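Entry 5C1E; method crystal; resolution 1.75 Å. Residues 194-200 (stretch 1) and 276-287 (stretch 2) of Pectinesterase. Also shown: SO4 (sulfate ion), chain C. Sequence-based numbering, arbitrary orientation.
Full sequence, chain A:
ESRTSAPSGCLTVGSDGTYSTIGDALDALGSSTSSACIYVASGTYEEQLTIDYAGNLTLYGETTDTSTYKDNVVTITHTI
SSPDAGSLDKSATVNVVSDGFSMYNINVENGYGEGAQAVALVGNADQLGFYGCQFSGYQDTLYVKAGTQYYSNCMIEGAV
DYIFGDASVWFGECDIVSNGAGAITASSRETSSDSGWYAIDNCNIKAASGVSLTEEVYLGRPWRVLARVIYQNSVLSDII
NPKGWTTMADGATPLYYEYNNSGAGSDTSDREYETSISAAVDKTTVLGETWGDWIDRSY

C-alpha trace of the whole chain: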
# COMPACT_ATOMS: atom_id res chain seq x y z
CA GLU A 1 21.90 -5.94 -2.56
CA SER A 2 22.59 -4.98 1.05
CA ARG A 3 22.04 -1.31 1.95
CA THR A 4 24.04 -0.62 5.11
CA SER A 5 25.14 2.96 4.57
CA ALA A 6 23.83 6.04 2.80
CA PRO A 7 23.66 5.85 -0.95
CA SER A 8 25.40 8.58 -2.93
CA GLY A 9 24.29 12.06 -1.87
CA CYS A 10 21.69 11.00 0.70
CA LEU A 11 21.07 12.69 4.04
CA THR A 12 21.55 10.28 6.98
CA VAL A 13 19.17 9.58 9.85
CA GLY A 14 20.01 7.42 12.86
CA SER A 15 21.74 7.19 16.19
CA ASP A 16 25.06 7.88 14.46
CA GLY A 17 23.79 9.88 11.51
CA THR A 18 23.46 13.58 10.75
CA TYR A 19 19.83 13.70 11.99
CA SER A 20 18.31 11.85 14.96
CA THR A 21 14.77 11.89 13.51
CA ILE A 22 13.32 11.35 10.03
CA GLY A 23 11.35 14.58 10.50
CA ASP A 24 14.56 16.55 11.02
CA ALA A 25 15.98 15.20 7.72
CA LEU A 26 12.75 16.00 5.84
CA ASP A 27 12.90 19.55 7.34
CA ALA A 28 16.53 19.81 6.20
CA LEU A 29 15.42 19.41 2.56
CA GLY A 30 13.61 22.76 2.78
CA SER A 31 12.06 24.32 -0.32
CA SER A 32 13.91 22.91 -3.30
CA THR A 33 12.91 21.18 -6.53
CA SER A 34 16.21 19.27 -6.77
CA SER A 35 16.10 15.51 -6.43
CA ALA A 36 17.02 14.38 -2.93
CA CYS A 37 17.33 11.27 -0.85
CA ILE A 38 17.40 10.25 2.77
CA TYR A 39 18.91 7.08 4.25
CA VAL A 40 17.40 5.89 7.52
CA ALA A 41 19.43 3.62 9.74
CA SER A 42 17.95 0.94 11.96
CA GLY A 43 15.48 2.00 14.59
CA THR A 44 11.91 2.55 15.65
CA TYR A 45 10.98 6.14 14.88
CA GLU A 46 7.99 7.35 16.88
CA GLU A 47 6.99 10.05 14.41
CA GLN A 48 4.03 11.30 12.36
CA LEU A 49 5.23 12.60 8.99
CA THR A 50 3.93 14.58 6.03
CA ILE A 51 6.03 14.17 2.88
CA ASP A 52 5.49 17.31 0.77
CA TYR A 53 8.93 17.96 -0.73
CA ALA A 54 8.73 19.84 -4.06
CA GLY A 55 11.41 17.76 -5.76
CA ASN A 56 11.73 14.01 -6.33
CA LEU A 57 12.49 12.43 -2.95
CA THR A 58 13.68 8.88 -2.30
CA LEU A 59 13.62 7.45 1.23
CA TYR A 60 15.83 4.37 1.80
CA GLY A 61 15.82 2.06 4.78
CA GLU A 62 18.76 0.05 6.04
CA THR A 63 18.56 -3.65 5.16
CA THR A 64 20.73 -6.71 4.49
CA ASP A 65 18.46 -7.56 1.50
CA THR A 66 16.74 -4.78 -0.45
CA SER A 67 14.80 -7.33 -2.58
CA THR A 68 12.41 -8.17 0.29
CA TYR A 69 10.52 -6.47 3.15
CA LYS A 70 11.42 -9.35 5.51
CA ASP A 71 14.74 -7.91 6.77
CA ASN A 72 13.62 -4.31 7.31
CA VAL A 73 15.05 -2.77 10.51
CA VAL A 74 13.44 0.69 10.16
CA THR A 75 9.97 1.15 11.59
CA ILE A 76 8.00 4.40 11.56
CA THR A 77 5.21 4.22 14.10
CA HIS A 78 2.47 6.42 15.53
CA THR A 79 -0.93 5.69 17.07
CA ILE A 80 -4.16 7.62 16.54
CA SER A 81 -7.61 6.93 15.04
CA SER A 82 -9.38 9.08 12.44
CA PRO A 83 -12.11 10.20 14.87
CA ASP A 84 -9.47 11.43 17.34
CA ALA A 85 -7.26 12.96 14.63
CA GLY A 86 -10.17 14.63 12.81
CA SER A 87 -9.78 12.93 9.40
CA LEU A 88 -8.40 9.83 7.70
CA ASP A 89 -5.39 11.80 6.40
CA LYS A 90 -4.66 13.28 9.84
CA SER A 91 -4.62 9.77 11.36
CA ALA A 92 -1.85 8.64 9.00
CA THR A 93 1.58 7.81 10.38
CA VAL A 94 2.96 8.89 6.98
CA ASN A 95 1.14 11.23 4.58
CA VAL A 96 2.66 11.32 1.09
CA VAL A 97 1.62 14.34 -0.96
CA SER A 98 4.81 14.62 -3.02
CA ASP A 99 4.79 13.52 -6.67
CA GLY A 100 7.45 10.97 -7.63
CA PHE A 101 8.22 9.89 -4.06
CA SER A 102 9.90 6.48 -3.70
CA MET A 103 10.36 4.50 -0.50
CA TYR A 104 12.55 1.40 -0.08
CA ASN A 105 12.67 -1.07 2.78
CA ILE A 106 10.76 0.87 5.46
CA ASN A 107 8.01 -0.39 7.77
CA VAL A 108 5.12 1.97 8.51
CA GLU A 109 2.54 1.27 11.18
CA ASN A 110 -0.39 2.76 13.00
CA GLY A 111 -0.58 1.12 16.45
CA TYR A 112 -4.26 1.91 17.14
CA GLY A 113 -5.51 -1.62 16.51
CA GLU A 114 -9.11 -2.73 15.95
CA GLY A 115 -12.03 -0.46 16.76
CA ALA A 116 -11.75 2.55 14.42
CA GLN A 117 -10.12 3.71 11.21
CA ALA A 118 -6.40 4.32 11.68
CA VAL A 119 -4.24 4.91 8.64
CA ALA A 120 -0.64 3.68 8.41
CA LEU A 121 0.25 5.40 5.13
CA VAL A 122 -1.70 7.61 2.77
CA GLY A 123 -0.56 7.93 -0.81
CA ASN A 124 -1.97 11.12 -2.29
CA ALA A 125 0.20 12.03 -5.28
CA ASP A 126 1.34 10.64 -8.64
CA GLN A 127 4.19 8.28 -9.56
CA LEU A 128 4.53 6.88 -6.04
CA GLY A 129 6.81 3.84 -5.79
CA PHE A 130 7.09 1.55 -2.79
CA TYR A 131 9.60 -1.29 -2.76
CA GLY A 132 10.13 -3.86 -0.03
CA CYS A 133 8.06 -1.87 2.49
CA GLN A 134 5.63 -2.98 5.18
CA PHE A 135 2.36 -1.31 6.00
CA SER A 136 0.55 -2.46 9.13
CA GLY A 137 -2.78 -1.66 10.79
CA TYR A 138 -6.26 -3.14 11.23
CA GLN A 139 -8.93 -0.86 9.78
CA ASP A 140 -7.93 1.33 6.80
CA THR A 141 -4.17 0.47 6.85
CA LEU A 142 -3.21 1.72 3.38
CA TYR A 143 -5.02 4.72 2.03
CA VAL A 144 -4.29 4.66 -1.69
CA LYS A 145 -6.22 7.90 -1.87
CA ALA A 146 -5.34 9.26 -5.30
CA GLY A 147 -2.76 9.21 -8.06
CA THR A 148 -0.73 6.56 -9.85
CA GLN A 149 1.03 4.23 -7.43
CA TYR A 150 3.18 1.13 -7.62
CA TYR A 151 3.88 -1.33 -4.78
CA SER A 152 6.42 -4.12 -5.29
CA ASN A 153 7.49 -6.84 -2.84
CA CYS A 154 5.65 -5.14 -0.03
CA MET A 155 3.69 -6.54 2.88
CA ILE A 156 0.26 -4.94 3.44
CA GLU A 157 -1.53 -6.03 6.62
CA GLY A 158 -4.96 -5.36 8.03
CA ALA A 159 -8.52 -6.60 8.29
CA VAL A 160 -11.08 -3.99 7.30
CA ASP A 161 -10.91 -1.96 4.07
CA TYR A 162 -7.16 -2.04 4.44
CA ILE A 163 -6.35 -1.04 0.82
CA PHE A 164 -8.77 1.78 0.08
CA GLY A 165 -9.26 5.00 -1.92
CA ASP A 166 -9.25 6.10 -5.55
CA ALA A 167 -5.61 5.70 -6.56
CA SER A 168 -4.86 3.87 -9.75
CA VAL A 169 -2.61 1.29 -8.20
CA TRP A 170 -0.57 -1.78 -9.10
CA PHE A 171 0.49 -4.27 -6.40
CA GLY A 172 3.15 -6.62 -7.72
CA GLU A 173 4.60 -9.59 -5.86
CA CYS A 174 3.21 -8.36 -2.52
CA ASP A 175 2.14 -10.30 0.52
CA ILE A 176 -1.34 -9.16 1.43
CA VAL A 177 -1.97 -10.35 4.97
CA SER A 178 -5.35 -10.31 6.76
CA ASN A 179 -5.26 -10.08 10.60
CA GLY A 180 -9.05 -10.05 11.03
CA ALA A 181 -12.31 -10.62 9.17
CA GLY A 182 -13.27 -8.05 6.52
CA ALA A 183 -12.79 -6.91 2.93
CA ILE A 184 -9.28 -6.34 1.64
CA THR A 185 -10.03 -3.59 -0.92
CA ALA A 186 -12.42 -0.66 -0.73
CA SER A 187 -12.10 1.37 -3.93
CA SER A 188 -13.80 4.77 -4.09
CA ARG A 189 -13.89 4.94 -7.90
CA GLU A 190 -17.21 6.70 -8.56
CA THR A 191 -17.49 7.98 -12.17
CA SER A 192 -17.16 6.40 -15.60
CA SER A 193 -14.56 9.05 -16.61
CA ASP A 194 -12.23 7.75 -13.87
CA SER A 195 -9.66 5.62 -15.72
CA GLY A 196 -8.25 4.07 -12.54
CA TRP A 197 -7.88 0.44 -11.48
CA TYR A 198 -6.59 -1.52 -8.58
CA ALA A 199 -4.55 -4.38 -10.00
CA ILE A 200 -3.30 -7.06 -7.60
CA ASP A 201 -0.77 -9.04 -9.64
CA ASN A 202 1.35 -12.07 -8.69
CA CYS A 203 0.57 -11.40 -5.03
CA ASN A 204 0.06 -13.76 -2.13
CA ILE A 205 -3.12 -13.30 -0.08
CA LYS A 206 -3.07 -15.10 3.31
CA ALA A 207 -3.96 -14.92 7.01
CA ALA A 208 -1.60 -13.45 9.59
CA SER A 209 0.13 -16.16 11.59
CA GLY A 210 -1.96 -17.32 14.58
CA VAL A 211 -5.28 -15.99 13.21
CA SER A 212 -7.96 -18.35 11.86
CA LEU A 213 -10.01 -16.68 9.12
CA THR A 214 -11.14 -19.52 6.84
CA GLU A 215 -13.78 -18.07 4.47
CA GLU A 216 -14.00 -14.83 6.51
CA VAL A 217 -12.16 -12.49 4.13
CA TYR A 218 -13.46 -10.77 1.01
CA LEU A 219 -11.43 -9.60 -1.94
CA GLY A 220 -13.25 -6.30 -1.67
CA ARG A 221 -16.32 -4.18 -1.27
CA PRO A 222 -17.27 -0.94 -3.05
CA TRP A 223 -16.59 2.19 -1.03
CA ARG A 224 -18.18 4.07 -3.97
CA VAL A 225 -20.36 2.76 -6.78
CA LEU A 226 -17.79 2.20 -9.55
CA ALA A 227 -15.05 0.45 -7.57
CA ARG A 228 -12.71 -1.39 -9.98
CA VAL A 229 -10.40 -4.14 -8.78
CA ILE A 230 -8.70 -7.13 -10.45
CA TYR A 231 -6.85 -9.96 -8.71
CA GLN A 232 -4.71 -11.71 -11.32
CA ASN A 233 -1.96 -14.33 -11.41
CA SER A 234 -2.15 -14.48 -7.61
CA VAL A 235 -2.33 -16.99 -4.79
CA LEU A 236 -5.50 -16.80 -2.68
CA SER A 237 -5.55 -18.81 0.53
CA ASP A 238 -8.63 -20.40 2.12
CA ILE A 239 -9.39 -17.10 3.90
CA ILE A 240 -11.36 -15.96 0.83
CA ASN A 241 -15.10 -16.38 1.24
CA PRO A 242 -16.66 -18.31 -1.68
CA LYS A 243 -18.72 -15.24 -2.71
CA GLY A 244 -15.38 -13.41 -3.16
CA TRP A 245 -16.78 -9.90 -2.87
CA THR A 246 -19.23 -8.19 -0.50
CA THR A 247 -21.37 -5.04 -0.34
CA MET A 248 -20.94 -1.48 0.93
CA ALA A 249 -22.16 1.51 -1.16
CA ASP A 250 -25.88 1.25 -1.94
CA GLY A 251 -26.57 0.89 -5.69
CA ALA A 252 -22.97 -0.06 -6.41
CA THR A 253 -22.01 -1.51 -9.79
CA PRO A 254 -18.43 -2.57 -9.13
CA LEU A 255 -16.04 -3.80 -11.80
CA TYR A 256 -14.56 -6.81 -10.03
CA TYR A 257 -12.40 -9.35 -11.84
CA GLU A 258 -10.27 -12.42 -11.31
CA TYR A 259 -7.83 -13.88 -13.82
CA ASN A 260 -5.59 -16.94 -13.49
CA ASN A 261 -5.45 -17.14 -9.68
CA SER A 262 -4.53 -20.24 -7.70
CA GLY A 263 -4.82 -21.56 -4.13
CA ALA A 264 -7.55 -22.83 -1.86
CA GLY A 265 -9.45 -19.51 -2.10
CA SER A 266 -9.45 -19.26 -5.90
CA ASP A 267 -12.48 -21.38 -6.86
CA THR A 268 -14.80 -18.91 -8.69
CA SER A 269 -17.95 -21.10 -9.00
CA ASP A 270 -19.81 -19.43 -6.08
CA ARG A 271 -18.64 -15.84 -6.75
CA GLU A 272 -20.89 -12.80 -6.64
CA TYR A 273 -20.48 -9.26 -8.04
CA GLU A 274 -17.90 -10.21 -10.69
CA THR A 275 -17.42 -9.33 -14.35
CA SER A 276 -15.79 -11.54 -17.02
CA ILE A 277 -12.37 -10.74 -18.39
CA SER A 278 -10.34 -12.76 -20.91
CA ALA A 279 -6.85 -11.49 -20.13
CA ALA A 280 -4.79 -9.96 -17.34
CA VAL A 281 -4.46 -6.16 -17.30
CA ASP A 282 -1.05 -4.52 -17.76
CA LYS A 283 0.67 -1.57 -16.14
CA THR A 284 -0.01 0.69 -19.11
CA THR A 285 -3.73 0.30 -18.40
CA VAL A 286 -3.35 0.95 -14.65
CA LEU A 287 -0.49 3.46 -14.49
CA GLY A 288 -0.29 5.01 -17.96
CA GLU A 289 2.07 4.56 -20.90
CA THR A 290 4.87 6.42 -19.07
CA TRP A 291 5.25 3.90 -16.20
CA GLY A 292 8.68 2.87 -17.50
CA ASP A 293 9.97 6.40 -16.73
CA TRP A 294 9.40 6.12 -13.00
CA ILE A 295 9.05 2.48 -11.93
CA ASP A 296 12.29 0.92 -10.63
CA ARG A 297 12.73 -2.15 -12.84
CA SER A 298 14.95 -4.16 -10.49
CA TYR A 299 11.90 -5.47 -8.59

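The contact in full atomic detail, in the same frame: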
# COMPACT_ATOMS: atom_id res chain seq x y z
N ASP A 194 -13.36 8.20 -14.66
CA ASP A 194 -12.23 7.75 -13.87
C ASP A 194 -11.57 6.53 -14.55
O ASP A 194 -12.16 5.46 -14.65
CB ASP A 194 -12.73 7.39 -12.46
CG ASP A 194 -11.61 7.10 -11.46
OD1 ASP A 194 -10.55 6.55 -11.82
OD2 ASP A 194 -11.83 7.37 -10.27
N SER A 195 -10.34 6.69 -14.99
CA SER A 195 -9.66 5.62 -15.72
C SER A 195 -8.87 4.69 -14.80
O SER A 195 -8.15 3.83 -15.27
CB SER A 195 -8.73 6.22 -16.77
OG SER A 195 -7.76 7.03 -16.15
N GLY A 196 -9.02 4.84 -13.49
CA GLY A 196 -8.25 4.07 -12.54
C GLY A 196 -8.67 2.63 -12.32
O GLY A 196 -9.81 2.24 -12.58
N TRP A 197 -7.70 1.83 -11.88
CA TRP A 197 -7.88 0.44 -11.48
C TRP A 197 -7.08 0.20 -10.21
O TRP A 197 -6.04 0.85 -10.00
CB TRP A 197 -7.29 -0.55 -12.50
CG TRP A 197 -7.95 -0.65 -13.84
CD1 TRP A 197 -7.99 0.31 -14.82
CD2 TRP A 197 -8.63 -1.80 -14.37
NE1 TRP A 197 -8.68 -0.17 -15.91
CE2 TRP A 197 -9.08 -1.46 -15.66
CE3 TRP A 197 -8.92 -3.07 -13.86
CZ2 TRP A 197 -9.81 -2.35 -16.45
CZ3 TRP A 197 -9.64 -3.97 -14.66
CH2 TRP A 197 -10.08 -3.59 -15.92
N TYR A 198 -7.53 -0.75 -9.40
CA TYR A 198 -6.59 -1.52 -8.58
C TYR A 198 -6.27 -2.80 -9.35
O TYR A 198 -7.19 -3.54 -9.77
CB TYR A 198 -7.20 -2.02 -7.27
CG TYR A 198 -7.55 -1.01 -6.19
CD1 TYR A 198 -7.78 0.35 -6.46
CD2 TYR A 198 -7.74 -1.45 -4.88
CE1 TYR A 198 -8.12 1.24 -5.45
CE2 TYR A 198 -8.10 -0.59 -3.87
CZ TYR A 198 -8.29 0.74 -4.14
OH TYR A 198 -8.65 1.55 -3.11
N ALA A 199 -4.99 -3.10 -9.46
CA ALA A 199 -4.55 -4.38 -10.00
C ALA A 199 -3.67 -5.06 -8.96
O ALA A 199 -2.64 -4.52 -8.56
CB ALA A 199 -3.78 -4.18 -11.30
N ILE A 200 -4.09 -6.25 -8.53
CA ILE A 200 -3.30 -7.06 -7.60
C ILE A 200 -2.73 -8.23 -8.40
O ILE A 200 -3.47 -9.12 -8.82
CB ILE A 200 -4.16 -7.50 -6.41
CG1 ILE A 200 -4.51 -6.24 -5.61
CG2 ILE A 200 -3.42 -8.51 -5.55
CD1 ILE A 200 -5.71 -6.39 -4.73
N SER A 276 -16.73 -10.69 -16.27
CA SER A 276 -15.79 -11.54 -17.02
C SER A 276 -14.66 -10.72 -17.58
O SER A 276 -14.83 -9.54 -17.90
CB SER A 276 -16.50 -12.27 -18.17
OG SER A 276 -17.54 -13.07 -17.65
N ILE A 277 -13.49 -11.34 -17.69
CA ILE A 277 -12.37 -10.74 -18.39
C ILE A 277 -11.53 -11.89 -18.98
O ILE A 277 -11.42 -12.96 -18.38
CB ILE A 277 -11.55 -9.81 -17.46
CG1 ILE A 277 -10.64 -8.88 -18.27
CG2 ILE A 277 -10.74 -10.60 -16.44
CD1 ILE A 277 -10.06 -7.73 -17.47
N SER A 278 -10.98 -11.67 -20.17
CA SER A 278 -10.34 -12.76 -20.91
C SER A 278 -8.82 -12.72 -20.83
O SER A 278 -8.14 -13.60 -21.37
CB SER A 278 -10.78 -12.70 -22.38
OG SER A 278 -10.35 -11.47 -22.96
N ALA A 279 -8.28 -11.69 -20.19
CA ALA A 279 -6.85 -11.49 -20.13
C ALA A 279 -6.52 -10.65 -18.91
O ALA A 279 -7.35 -9.86 -18.47
CB ALA A 279 -6.36 -10.78 -21.38
N ALA A 280 -5.31 -10.82 -18.40
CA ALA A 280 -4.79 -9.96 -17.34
C ALA A 280 -4.64 -8.53 -17.85
O ALA A 280 -4.42 -8.31 -19.03
CB ALA A 280 -3.45 -10.49 -16.85
N VAL A 281 -4.75 -7.55 -16.94
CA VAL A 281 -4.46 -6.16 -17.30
C VAL A 281 -2.97 -5.88 -17.14
O VAL A 281 -2.29 -6.55 -16.39
CB VAL A 281 -5.29 -5.13 -16.50
CG1 VAL A 281 -6.76 -5.49 -16.59
CG2 VAL A 281 -4.84 -5.03 -15.06
N ASP A 282 -2.47 -4.87 -17.86
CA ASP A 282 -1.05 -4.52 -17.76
C ASP A 282 -0.86 -3.16 -17.11
O ASP A 282 -1.82 -2.45 -16.85
CB ASP A 282 -0.33 -4.62 -19.13
CG ASP A 282 -0.86 -3.63 -20.18
OD1 ASP A 282 -1.60 -2.67 -19.87
OD2 ASP A 282 -0.49 -3.83 -21.36
N LYS A 283 0.39 -2.80 -16.84
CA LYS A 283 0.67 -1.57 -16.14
C LYS A 283 0.38 -0.33 -16.98
O LYS A 283 0.18 0.74 -16.43
CB LYS A 283 2.11 -1.54 -15.64
CG LYS A 283 2.34 -2.51 -14.50
CD LYS A 283 3.70 -2.37 -13.82
CE LYS A 283 4.84 -2.78 -14.72
NZ LYS A 283 4.77 -4.23 -15.04
N THR A 284 0.35 -0.46 -18.29
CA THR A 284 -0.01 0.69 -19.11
C THR A 284 -1.47 1.08 -18.83
O THR A 284 -1.80 2.26 -18.72
CB THR A 284 0.26 0.44 -20.60
OG1 THR A 284 1.67 0.34 -20.79
CG2 THR A 284 -0.30 1.57 -21.45
N THR A 285 -2.34 0.08 -18.71
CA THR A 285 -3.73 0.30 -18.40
C THR A 285 -3.88 0.97 -17.03
O THR A 285 -4.64 1.92 -16.89
CB THR A 285 -4.51 -1.02 -18.43
OG1 THR A 285 -4.63 -1.45 -19.80
CG2 THR A 285 -5.87 -0.88 -17.83
N VAL A 286 -3.14 0.50 -16.04
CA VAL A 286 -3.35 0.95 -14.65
C VAL A 286 -2.61 2.24 -14.34
O VAL A 286 -3.12 3.13 -13.64
CB VAL A 286 -2.93 -0.17 -13.65
CG1 VAL A 286 -3.12 0.26 -12.20
CG2 VAL A 286 -3.70 -1.45 -13.94
N LEU A 287 -1.39 2.37 -14.86
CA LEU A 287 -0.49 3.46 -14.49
C LEU A 287 -0.19 4.47 -15.60
O LEU A 287 0.39 5.52 -15.33
CB LEU A 287 0.83 2.87 -14.00
CG LEU A 287 0.77 1.86 -12.85
CD1 LEU A 287 2.16 1.31 -12.63
CD2 LEU A 287 0.22 2.51 -11.59
S SO4 C . 5.57 -6.04 -11.99
O1 SO4 C . 6.57 -7.14 -12.10
O2 SO4 C . 4.87 -6.15 -10.69
O3 SO4 C . 6.21 -4.69 -12.11
O4 SO4 C . 4.62 -6.16 -13.12
O HOH W 1 -7.08 3.13 -17.74

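The centre of this contact is the indole of W197, which the segment 276-287 covers along one face. Two methyl groups lie over that face. V281 CG1 sits 4.1 Å from the centroid of the six-membered ring of W197, 23° off the ring normal, and T285 CG2 sits 3.9 Å from the centroid of the five-membered ring, 30° off the normal. Offsets this small place each methyl above its ring, as expected for CH-pi contacts, in which weakly polarised C-H groups meet the electron-rich aromatic surface. The closest atom pairs agree: W197 CZ3 to V281 CG1 is 3.8 Å, and W197 NE1 to T285 CG2 is 3.5 Å. The latter is a contact with a methyl carbon, so it gives the indole nitrogen no acceptor.

V286 packs nearer the root of the tryptophan. Its CG2 lies 4.0 Å from W197 CB, and its CG1 lies 3.7 Å from W197 O, so the valine touches backbone as well as side chain. Of all CA pairs across the contact the nearest is here, W197 CA to V286 CA at 5.6 Å. A199, two residues along and in the strand that begins at Y198, also directs its CA-to-CB bond toward the second segment. Its methyl meets both valines: A199 CB is 3.8 Å from V286 CG2 and 4.0 Å from V281 CG2. Y198, between them, points away, in keeping with the alternation of an extended chain. At the far end of the indole, I277 CD1 makes a looser apolar contact with W197 CH2 at 4.4 Å.

The second segment presents this surface by passing from loop into helix. V281 lies in the loop before the N-cap residue D282, whereas T285 and V286 belong to the helix starting at K283. The D282 side chain caps that helix: T285 N donates to D282 OD1 at 3.1 Å, with an N-H...acceptor angle of 158°, satisfying an amide at the helix start. Farther along, L287 N donates to K283 O at 2.8 Å.

No direct hydrogen bond joins the two segments. At the polar edge, S195 O and T285 O stand 4.3 Å apart; as two carbonyl oxygens, they have no proton to share. Water 1 bridges them, donating to S195 O at 2.8 Å and to T285 O at 2.9 Å. Nearby, G196 N donates to D194 OD1 at 2.8 Å, a bond within the first segment that tethers the turn leading to W197.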